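Local coordinates for dual function macrocyclase-peptidase POPB (Galerina marginata, PDB 5N4B), which cleaves peptide bonds after proline and macrocyclises the trimmed peptide in the biosynthesis of amanitin toxins, at residues 93-98 with 114-119; 430-435 with 442-447. The protein carries 1 engineered substitution. One frame throughout, in Å; residues are numbered along the deposited sequence.

Interaction 1 of 2, residues 93-98 with 114-119; sequences DGHWYW and KEPALP
The indole of W96 forms the tight half of this contact. With CG anti to the carbonyl carbon (chi1 -66°), the ring projects at 114-119, and L118 CD1 settles squarely over its six-membered ring, 3.6 Å from the centroid. Leucine suits the spot: CG anti to the backbone N carries one methyl onto the flat face as a CH-pi contact. At the pyrrole end W96 CD1 lies 3.3 Å from A117 O, while W96 NE1 and L118 N, both donors, approach to 3.2 Å without bonding. P119, a compact apolar ring, touches W96 CG with its CD and W98 CZ3 with its CG. All this belongs to one blade of the beta-propeller, where strand 96-101 runs beside 109-113 and the loop leaving the latter folds back across the start of the former. The other half is more exposed. There P116 CB lies over the face of the H95 imidazole, 4.0 Å from its centroid, while H95 ND1 is bonded to S113 O. An Asx turn leads into the strand: D93 OD1 accepts from H95 N at 2.9 Å, and D93 OD2 takes the hydroxyl of Y97 on its syn lone pair. The backbones still press close, G94 O lying 3.1 Å from P116 CA; glycine fits because a CB would crowd P116 and, at phi 88°, the carbonyl of D93. A water donates to G94 O and, weakly, to P116 O.

Interaction 2 of 2, residues 430-435 with 442-447; sequences IARYDF and RFSILR
R442 stands at the turn end of a beta hairpin and lays its long chain across Y433. Its CB sits over one face of the tyrosine ring, 4.0 Å from the centroid, in a CH-pi contact. CG, anti to the carbonyl carbon, passes 3.3 Å from D434 O, and the chain then runs extended, bringing R442 CD to 3.3 Å from Y433 OH. NE donates to A437 O in the connecting turn. At the tip, NH1 gives a fairly straight bond (163°) to Y433 OH at 3.1 Å, nearly in the guanidinium plane, which stands 88° to the phenol ring; NH2 pairs with E439. F435 O lies over one guanidinium face, and arginine fits here because its methylenes cover a ring while its end serves several acceptors. The phenol in turn places CE1 over the centre of the F435 ring.

Between the strands, R432 and S444 form a hydrogen-bonded pair, R432 N to S444 O at 2.8 Å. A classic bulge interrupts the register farther on: L446 and R447 both face I430, whose O accepts from both amides. A431, small enough for the purpose, lets F443 CZ come within 3.5 Å of its CB. On the other sheet face R432 NE and S444 OG share a water, and R432 NH1 reaches D434 OD2 in a long salt bridge, while D434 OD1 is hydrogen-bonded to T436.

The hairpin supplies the third and fourth strands of its propeller blade: 426-434 bonds to 416-423 on its other side, 443-448 ends the sheet, and I430 and L446 pack against strand 84-90.

Overall arrangement
Interaction 1 lies at the surface, whereas interaction 2 is partly buried. The former joins a strand to a loop of the blade built from 84-133, through ring faces, prolines and a bridging water; the latter pairs the last two strands of the blade 405-448 by backbone hydrogen bonds, shifted in register by one bulge, with aromatic and arginine side chains packed at the turn end. These are the first and last blades of a seven-bladed propeller, and they meet by side-chain packing without exchanging a strand. L118 of interaction 1 packs with CD2 on R432 and L446 of interaction 2, and W98 lies beside R447. D125 bonds to both W98 and R447, and so joins the two contacts. Both lie away from the catalytic residues.

Interaction 1 of 2, residues 93-98 with 114-119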
ATOM      1  N   ASP A  93     -25.433  -1.951 -17.395  1.00 15.15           N
ATOM      2  CA  ASP A  93     -25.920  -1.206 -18.555  1.00 16.35           C
ATOM      3  C   ASP A  93     -25.405  -1.707 -19.899  1.00 15.49           C
ATOM      4  O   ASP A  93     -25.795  -1.141 -20.928  1.00 18.32           O
ATOM      5  CB  ASP A  93     -25.654   0.302 -18.388  1.00 17.64           C
ATOM      6  CG  ASP A  93     -24.148   0.663 -18.310  1.00 15.47           C
ATOM      7  OD1 ASP A  93     -23.287  -0.239 -18.436  1.00 15.93           O
ATOM      8  OD2 ASP A  93     -23.896   1.864 -18.158  1.00 16.91           O
ATOM      9  N   GLY A  94     -24.545  -2.727 -19.910  1.00 15.40           N
ATOM     10  CA  GLY A  94     -23.961  -3.275 -21.099  1.00 14.53           C
ATOM     11  C   GLY A  94     -22.691  -2.592 -21.528  1.00 15.46           C
ATOM     12  O   GLY A  94     -22.088  -3.027 -22.521  1.00 14.97           O
ATOM     13  N   HIS A  95     -22.275  -1.525 -20.839  1.00 14.01           N
ATOM     14  CA  HIS A  95     -21.084  -0.800 -21.253  1.00 11.37           C
ATOM     15  C   HIS A  95     -19.913  -1.139 -20.339  1.00 12.38           C
ATOM     16  O   HIS A  95     -20.081  -1.599 -19.219  1.00 12.18           O
ATOM     17  CB  HIS A  95     -21.383   0.709 -21.250  1.00 13.25           C
ATOM     18  CG  HIS A  95     -22.292   1.126 -22.369  1.00 13.23           C
ATOM     19  ND1 HIS A  95     -21.842   1.789 -23.484  1.00 16.47           N
ATOM     20  CD2 HIS A  95     -23.606   0.861 -22.590  1.00 15.73           C
ATOM     21  CE1 HIS A  95     -22.861   1.991 -24.315  1.00 16.72           C
ATOM     22  NE2 HIS A  95     -23.934   1.420 -23.807  1.00 16.28           N
ATOM     23  N   TRP A  96     -18.730  -0.904 -20.878  1.00 11.83           N
ATOM     24  CA  TRP A  96     -17.475  -1.199 -20.224  1.00 10.12           C
ATOM     25  C   TRP A  96     -16.805   0.092 -19.778  1.00  9.89           C
ATOM     26  O   TRP A  96     -16.778   1.088 -20.515  1.00 11.66           O
ATOM     27  CB  TRP A  96     -16.582  -1.943 -21.226  1.00 10.94           C
ATOM     28  CG  TRP A  96     -17.045  -3.271 -21.643  1.00 10.51           C
ATOM     29  CD1 TRP A  96     -17.944  -3.531 -22.602  1.00 12.29           C
ATOM     30  CD2 TRP A  96     -16.613  -4.512 -21.135  1.00 10.94           C
ATOM     31  NE1 TRP A  96     -18.107  -4.899 -22.738  1.00 14.01           N
ATOM     32  CE2 TRP A  96     -17.285  -5.513 -21.838  1.00 12.29           C
ATOM     33  CE3 TRP A  96     -15.721  -4.892 -20.134  1.00 11.06           C
ATOM     34  CZ2 TRP A  96     -17.071  -6.866 -21.589  1.00 12.30           C
ATOM     35  CZ3 TRP A  96     -15.535  -6.246 -19.879  1.00 11.60           C
ATOM     36  CH2 TRP A  96     -16.190  -7.201 -20.617  1.00 13.76           C
ATOM     37  N   TYR A  97     -16.234   0.062 -18.586  1.00  8.77           N
ATOM     38  CA  TYR A  97     -15.646   1.248 -17.970  1.00  9.36           C
ATOM     39  C   TYR A  97     -14.225   0.928 -17.523  1.00  8.88           C
ATOM     40  O   TYR A  97     -13.964  -0.147 -16.976  1.00  9.59           O
ATOM     41  CB  TYR A  97     -16.478   1.663 -16.759  1.00 10.61           C
ATOM     42  CG  TYR A  97     -17.869   2.114 -17.053  1.00  9.89           C
ATOM     43  CD1 TYR A  97     -18.857   1.204 -17.480  1.00 11.33           C
ATOM     44  CD2 TYR A  97     -18.215   3.444 -16.920  1.00 11.00           C
ATOM     45  CE1 TYR A  97     -20.167   1.637 -17.738  1.00 12.96           C
ATOM     46  CE2 TYR A  97     -19.518   3.870 -17.154  1.00 13.58           C
ATOM     47  CZ  TYR A  97     -20.476   2.943 -17.570  1.00 12.52           C
ATOM     48  OH  TYR A  97     -21.775   3.380 -17.799  1.00 17.37           O
ATOM     49  N   TRP A  98     -13.307   1.863 -17.715  1.00  8.74           N
ATOM     50  CA  TRP A  98     -11.919   1.622 -17.378  1.00  7.77           C
ATOM     51  C   TRP A  98     -11.237   2.962 -17.127  1.00  7.30           C
ATOM     52  O   TRP A  98     -11.661   4.009 -17.637  1.00  8.98           O
ATOM     53  CB  TRP A  98     -11.180   0.858 -18.509  1.00  7.62           C
ATOM     54  CG  TRP A  98     -11.002   1.626 -19.761  1.00  8.14           C
ATOM     55  CD1 TRP A  98      -9.881   2.328 -20.141  1.00  9.41           C
ATOM     56  CD2 TRP A  98     -11.962   1.810 -20.815  1.00  8.12           C
ATOM     57  NE1 TRP A  98     -10.106   2.953 -21.357  1.00 10.43           N
ATOM     58  CE2 TRP A  98     -11.370   2.652 -21.786  1.00 11.09           C
ATOM     59  CE3 TRP A  98     -13.258   1.371 -21.020  1.00 10.60           C
ATOM     60  CZ2 TRP A  98     -12.022   3.009 -22.968  1.00 12.32           C
ATOM     61  CZ3 TRP A  98     -13.901   1.735 -22.196  1.00 11.21           C
ATOM     62  CH2 TRP A  98     -13.294   2.559 -23.126  1.00 11.26           C
ATOM     63  N   LYS A 114     -18.172   3.659 -25.871  1.00 17.72           N
ATOM     64  CA  LYS A 114     -19.191   4.234 -26.741  1.00 20.15           C
ATOM     65  C   LYS A 114     -20.269   3.217 -27.061  1.00 22.48           C
ATOM     66  O   LYS A 114     -21.455   3.560 -27.113  1.00 26.62           O
ATOM     67  CB  LYS A 114     -18.527   4.705 -28.045  1.00 23.05           C
ATOM     68  CG  LYS A 114     -17.549   5.879 -27.856  1.00 23.17           C
ATOM     69  CD  LYS A 114     -16.920   6.279 -29.172  1.00 24.91           C
ATOM     70  CE  LYS A 114     -15.858   7.322 -29.028  1.00 32.75           C
ATOM     71  NZ  LYS A 114     -16.470   8.623 -28.804  1.00 39.34           N
ATOM     72  N   GLU A 115     -19.871   1.966 -27.297  1.00 20.89           N
ATOM     73  CA  GLU A 115     -20.803   0.911 -27.660  1.00 23.42           C
ATOM     74  C   GLU A 115     -20.931  -0.073 -26.517  1.00 20.05           C
ATOM     75  O   GLU A 115     -19.981  -0.238 -25.736  1.00 18.04           O
ATOM     76  CB  GLU A 115     -20.276   0.122 -28.858  1.00 25.26           C
ATOM     77  CG  GLU A 115     -19.903   0.937 -30.084  1.00 29.98           C
ATOM     78  CD  GLU A 115     -21.100   1.543 -30.767  1.00 45.93           C
ATOM     79  OE1 GLU A 115     -22.198   0.953 -30.658  1.00 46.92           O
ATOM     80  OE2 GLU A 115     -20.937   2.593 -31.427  1.00 58.31           O
ATOM     81  N   PRO A 116     -22.074  -0.805 -26.407  1.00 20.39           N
ATOM     82  CA  PRO A 116     -22.240  -1.851 -25.380  1.00 19.14           C
ATOM     83  C   PRO A 116     -21.596  -3.157 -25.823  1.00 19.43           C
ATOM     84  O   PRO A 116     -22.253  -4.179 -26.129  1.00 22.02           O
ATOM     85  CB  PRO A 116     -23.766  -1.954 -25.259  1.00 21.44           C
ATOM     86  CG  PRO A 116     -24.226  -1.653 -26.683  1.00 23.08           C
ATOM     87  CD  PRO A 116     -23.327  -0.556 -27.155  1.00 22.03           C
ATOM     88  N   ALA A 117     -20.295  -3.116 -25.988  1.00 18.22           N
ATOM     89  CA  ALA A 117     -19.506  -4.244 -26.471  1.00 21.78           C
ATOM     90  C   ALA A 117     -18.072  -4.037 -26.007  1.00 18.79           C
ATOM     91  O   ALA A 117     -17.643  -2.904 -25.809  1.00 18.93           O
ATOM     92  CB  ALA A 117     -19.524  -4.288 -28.008  1.00 23.35           C
ATOM     93  N   LEU A 118     -17.337  -5.130 -25.842  1.00 18.28           N
ATOM     94  CA  LEU A 118     -15.947  -4.996 -25.395  1.00 14.73           C
ATOM     95  C   LEU A 118     -15.134  -4.285 -26.469  1.00 15.87           C
ATOM     96  O   LEU A 118     -15.061  -4.779 -27.604  1.00 20.16           O
ATOM     97  CB  LEU A 118     -15.362  -6.356 -25.086  1.00 18.05           C
ATOM     98  CG  LEU A 118     -13.922  -6.403 -24.593  1.00 14.20           C
ATOM     99  CD1 LEU A 118     -13.744  -5.779 -23.270  1.00 15.31           C
ATOM    100  CD2 LEU A 118     -13.533  -7.880 -24.538  1.00 19.21           C
ATOM    101  N   PRO A 119     -14.495  -3.158 -26.172  1.00 16.84           N
ATOM    102  CA  PRO A 119     -13.731  -2.463 -27.207  1.00 19.03           C
ATOM    103  C   PRO A 119     -12.552  -3.259 -27.737  1.00 18.15           C
ATOM    104  O   PRO A 119     -11.982  -4.118 -27.056  1.00 17.93           O
ATOM    105  CB  PRO A 119     -13.241  -1.199 -26.475  1.00 17.64           C
ATOM    106  CG  PRO A 119     -14.178  -0.987 -25.468  1.00 16.19           C
ATOM    107  CD  PRO A 119     -14.601  -2.339 -24.968  1.00 16.57           C
TER
HETATM  108  O   HOH W   1     -22.485  -5.701 -23.182  1.00 13.14           O

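Interaction 2 of 2, residues 430-435 with 442-447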
ATOM      1  N   ILE A 430      -3.030  -6.930 -19.425  1.00 11.80           N
ATOM      2  CA  ILE A 430      -4.383  -7.298 -19.021  1.00 10.16           C
ATOM      3  C   ILE A 430      -4.772  -8.489 -19.872  1.00 11.29           C
ATOM      4  O   ILE A 430      -4.840  -8.381 -21.102  1.00 12.35           O
ATOM      5  CB  ILE A 430      -5.378  -6.138 -19.201  1.00 12.18           C
ATOM      6  CG1 ILE A 430      -4.937  -4.890 -18.402  1.00 13.05           C
ATOM      7  CG2 ILE A 430      -6.772  -6.600 -18.820  1.00 12.07           C
ATOM      8  CD1 ILE A 430      -5.449  -3.614 -18.863  1.00 17.74           C
ATOM      9  N   ALA A 431      -4.985  -9.639 -19.221  1.00 11.31           N
ATOM     10  CA  ALA A 431      -5.412 -10.860 -19.887  1.00 11.49           C
ATOM     11  C   ALA A 431      -6.879 -11.100 -19.605  1.00 12.67           C
ATOM     12  O   ALA A 431      -7.419 -10.659 -18.592  1.00 13.50           O
ATOM     13  CB  ALA A 431      -4.606 -12.053 -19.397  1.00 12.33           C
ATOM     14  N   ARG A 432      -7.533 -11.781 -20.556  1.00 14.24           N
ATOM     15  CA  ARG A 432      -8.961 -12.075 -20.499  1.00 14.00           C
ATOM     16  C   ARG A 432      -9.164 -13.570 -20.640  1.00 14.20           C
ATOM     17  O   ARG A 432      -8.578 -14.195 -21.522  1.00 15.14           O
ATOM     18  CB  ARG A 432      -9.716 -11.351 -21.605  1.00 15.70           C
ATOM     19  CG  ARG A 432     -11.231 -11.572 -21.596  1.00 17.48           C
ATOM     20  CD  ARG A 432     -11.982 -10.607 -22.554  1.00 18.79           C
ATOM     21  NE  ARG A 432     -11.562 -10.875 -23.915  1.00 18.51           N
ATOM     22  CZ  ARG A 432     -12.280 -11.526 -24.828  1.00 25.03           C
ATOM     23  NH1 ARG A 432     -13.527 -11.934 -24.594  1.00 23.70           N
ATOM     24  NH2 ARG A 432     -11.733 -11.733 -26.015  1.00 24.65           N
ATOM     25  N   TYR A 433     -10.075 -14.095 -19.838  1.00 13.36           N
ATOM     26  CA  TYR A 433     -10.537 -15.470 -19.949  1.00 12.55           C
ATOM     27  C   TYR A 433     -12.027 -15.409 -20.253  1.00 15.16           C
ATOM     28  O   TYR A 433     -12.804 -14.859 -19.460  1.00 15.31           O
ATOM     29  CB  TYR A 433     -10.267 -16.262 -18.681  1.00 14.05           C
ATOM     30  CG  TYR A 433     -10.538 -17.752 -18.824  1.00 16.84           C
ATOM     31  CD1 TYR A 433     -11.818 -18.255 -18.692  1.00 17.33           C
ATOM     32  CD2 TYR A 433      -9.514 -18.635 -19.116  1.00 15.54           C
ATOM     33  CE1 TYR A 433     -12.096 -19.598 -18.847  1.00 19.68           C
ATOM     34  CE2 TYR A 433      -9.787 -20.012 -19.273  1.00 16.97           C
ATOM     35  CZ  TYR A 433     -11.061 -20.460 -19.123  1.00 19.12           C
ATOM     36  OH  TYR A 433     -11.319 -21.795 -19.278  1.00 21.61           O
ATOM     37  N   ASP A 434     -12.428 -15.998 -21.394  1.00 15.91           N
ATOM     38  CA  ASP A 434     -13.811 -15.943 -21.869  1.00 16.86           C
ATOM     39  C   ASP A 434     -14.367 -17.358 -21.893  1.00 19.06           C
ATOM     40  O   ASP A 434     -13.999 -18.151 -22.768  1.00 19.24           O
ATOM     41  CB  ASP A 434     -13.818 -15.324 -23.262  1.00 17.87           C
ATOM     42  CG  ASP A 434     -15.193 -15.294 -23.910  1.00 23.55           C
ATOM     43  OD1 ASP A 434     -16.177 -15.662 -23.250  1.00 20.37           O
ATOM     44  OD2 ASP A 434     -15.237 -14.864 -25.096  1.00 25.45           O
ATOM     45  N   PHE A 435     -15.281 -17.662 -20.945  1.00 18.25           N
ATOM     46  CA  PHE A 435     -15.838 -19.012 -20.843  1.00 17.59           C
ATOM     47  C   PHE A 435     -16.706 -19.357 -22.051  1.00 23.26           C
ATOM     48  O   PHE A 435     -16.953 -20.534 -22.273  1.00 24.18           O
ATOM     49  CB  PHE A 435     -16.680 -19.178 -19.586  1.00 19.69           C
ATOM     50  CG  PHE A 435     -15.903 -19.361 -18.313  1.00 20.48           C
ATOM     51  CD1 PHE A 435     -15.543 -20.608 -17.878  1.00 21.45           C
ATOM     52  CD2 PHE A 435     -15.515 -18.255 -17.579  1.00 18.47           C
ATOM     53  CE1 PHE A 435     -14.831 -20.770 -16.680  1.00 22.73           C
ATOM     54  CE2 PHE A 435     -14.792 -18.397 -16.389  1.00 20.69           C
ATOM     55  CZ  PHE A 435     -14.471 -19.671 -15.943  1.00 21.12           C
ATOM     56  N   ARG A 442      -9.897 -19.720 -25.020  1.00 20.89           N
ATOM     57  CA  ARG A 442     -10.531 -18.942 -23.954  1.00 19.61           C
ATOM     58  C   ARG A 442      -9.638 -17.860 -23.382  1.00 18.14           C
ATOM     59  O   ARG A 442     -10.157 -16.848 -22.904  1.00 17.24           O
ATOM     60  CB  ARG A 442     -11.056 -19.861 -22.862  1.00 19.96           C
ATOM     61  CG  ARG A 442     -12.135 -20.772 -23.389  1.00 21.94           C
ATOM     62  CD  ARG A 442     -12.684 -21.499 -22.259  1.00 28.29           C
ATOM     63  NE  ARG A 442     -13.837 -22.320 -22.571  1.00 31.33           N
ATOM     64  CZ  ARG A 442     -14.408 -23.068 -21.629  1.00 43.43           C
ATOM     65  NH1 ARG A 442     -13.914 -23.072 -20.369  1.00 40.98           N
ATOM     66  NH2 ARG A 442     -15.456 -23.803 -21.939  1.00 45.67           N
ATOM     67  N   PHE A 443      -8.337 -18.056 -23.386  1.00 17.93           N
ATOM     68  CA  PHE A 443      -7.407 -17.111 -22.788  1.00 15.23           C
ATOM     69  C   PHE A 443      -6.767 -16.239 -23.852  1.00 18.82           C
ATOM     70  O   PHE A 443      -6.295 -16.741 -24.883  1.00 21.55           O
ATOM     71  CB  PHE A 443      -6.316 -17.878 -22.044  1.00 18.09           C
ATOM     72  CG  PHE A 443      -5.397 -17.022 -21.233  1.00 20.02           C
ATOM     73  CD1 PHE A 443      -5.790 -16.542 -20.002  1.00 22.72           C
ATOM     74  CD2 PHE A 443      -4.141 -16.681 -21.708  1.00 27.58           C
ATOM     75  CE1 PHE A 443      -4.920 -15.743 -19.223  1.00 24.78           C
ATOM     76  CE2 PHE A 443      -3.285 -15.876 -20.922  1.00 29.60           C
ATOM     77  CZ  PHE A 443      -3.709 -15.451 -19.674  1.00 22.30           C
ATOM     78  N   SER A 444      -6.774 -14.920 -23.633  1.00 15.76           N
ATOM     79  CA  SER A 444      -6.187 -13.994 -24.588  1.00 15.85           C
ATOM     80  C   SER A 444      -5.600 -12.794 -23.856  1.00 15.60           C
ATOM     81  O   SER A 444      -5.874 -12.560 -22.685  1.00 15.57           O
ATOM     82  CB  SER A 444      -7.219 -13.491 -25.599  1.00 18.69           C
ATOM     83  OG  SER A 444      -8.227 -12.694 -25.022  1.00 20.42           O
ATOM     84  N   ILE A 445      -4.819 -12.003 -24.584  1.00 15.56           N
ATOM     85  CA  ILE A 445      -4.276 -10.761 -24.072  1.00 14.93           C
ATOM     86  C   ILE A 445      -5.157  -9.642 -24.602  1.00 15.81           C
ATOM     87  O   ILE A 445      -5.315  -9.460 -25.823  1.00 17.33           O
ATOM     88  CB  ILE A 445      -2.816 -10.579 -24.480  1.00 14.83           C
ATOM     89  CG1 ILE A 445      -1.955 -11.703 -23.967  1.00 17.70           C
ATOM     90  CG2 ILE A 445      -2.350  -9.251 -23.939  1.00 16.08           C
ATOM     91  CD1 ILE A 445      -2.052 -11.982 -22.502  1.00 20.19           C
ATOM     92  N   LEU A 446      -5.776  -8.896 -23.686  1.00 13.31           N
ATOM     93  CA  LEU A 446      -6.612  -7.760 -24.045  1.00 13.07           C
ATOM     94  C   LEU A 446      -5.777  -6.541 -24.388  1.00 14.80           C
ATOM     95  O   LEU A 446      -6.010  -5.893 -25.398  1.00 16.13           O
ATOM     96  CB  LEU A 446      -7.545  -7.427 -22.885  1.00 13.73           C
ATOM     97  CG  LEU A 446      -8.522  -6.291 -23.182  1.00 14.79           C
ATOM     98  CD1 LEU A 446      -9.746  -6.770 -24.041  1.00 18.05           C
ATOM     99  CD2 LEU A 446      -9.028  -5.614 -21.904  1.00 17.62           C
ATOM    100  N   ARG A 447      -4.821  -6.190 -23.530  1.00 13.80           N
ATOM    101  CA  ARG A 447      -3.993  -5.014 -23.728  1.00 13.33           C
ATOM    102  C   ARG A 447      -2.641  -5.264 -23.093  1.00 14.07           C
ATOM    103  O   ARG A 447      -2.543  -5.951 -22.075  1.00 13.49           O
ATOM    104  CB  ARG A 447      -4.541  -3.754 -23.008  1.00 16.04           C
ATOM    105  CG  ARG A 447      -5.961  -3.437 -23.314  1.00 15.96           C
ATOM    106  CD  ARG A 447      -6.364  -2.055 -22.761  1.00 16.51           C
ATOM    107  NE  ARG A 447      -5.758  -0.999 -23.533  1.00 15.04           N
ATOM    108  CZ  ARG A 447      -6.125   0.268 -23.475  1.00 13.72           C
ATOM    109  NH1 ARG A 447      -7.061   0.661 -22.648  1.00 14.82           N
ATOM    110  NH2 ARG A 447      -5.574   1.147 -24.292  1.00 17.58           N
TER
HETATM  111  O   HOH W   2      -8.951 -10.051 -24.921  1.00 16.63           O
HETATM  112  O   HOH W   3      -9.253 -11.855 -28.006  1.00 29.56           O
HETATM  113  O   HOH W   4     -17.513 -22.522 -24.322  1.00 39.35           O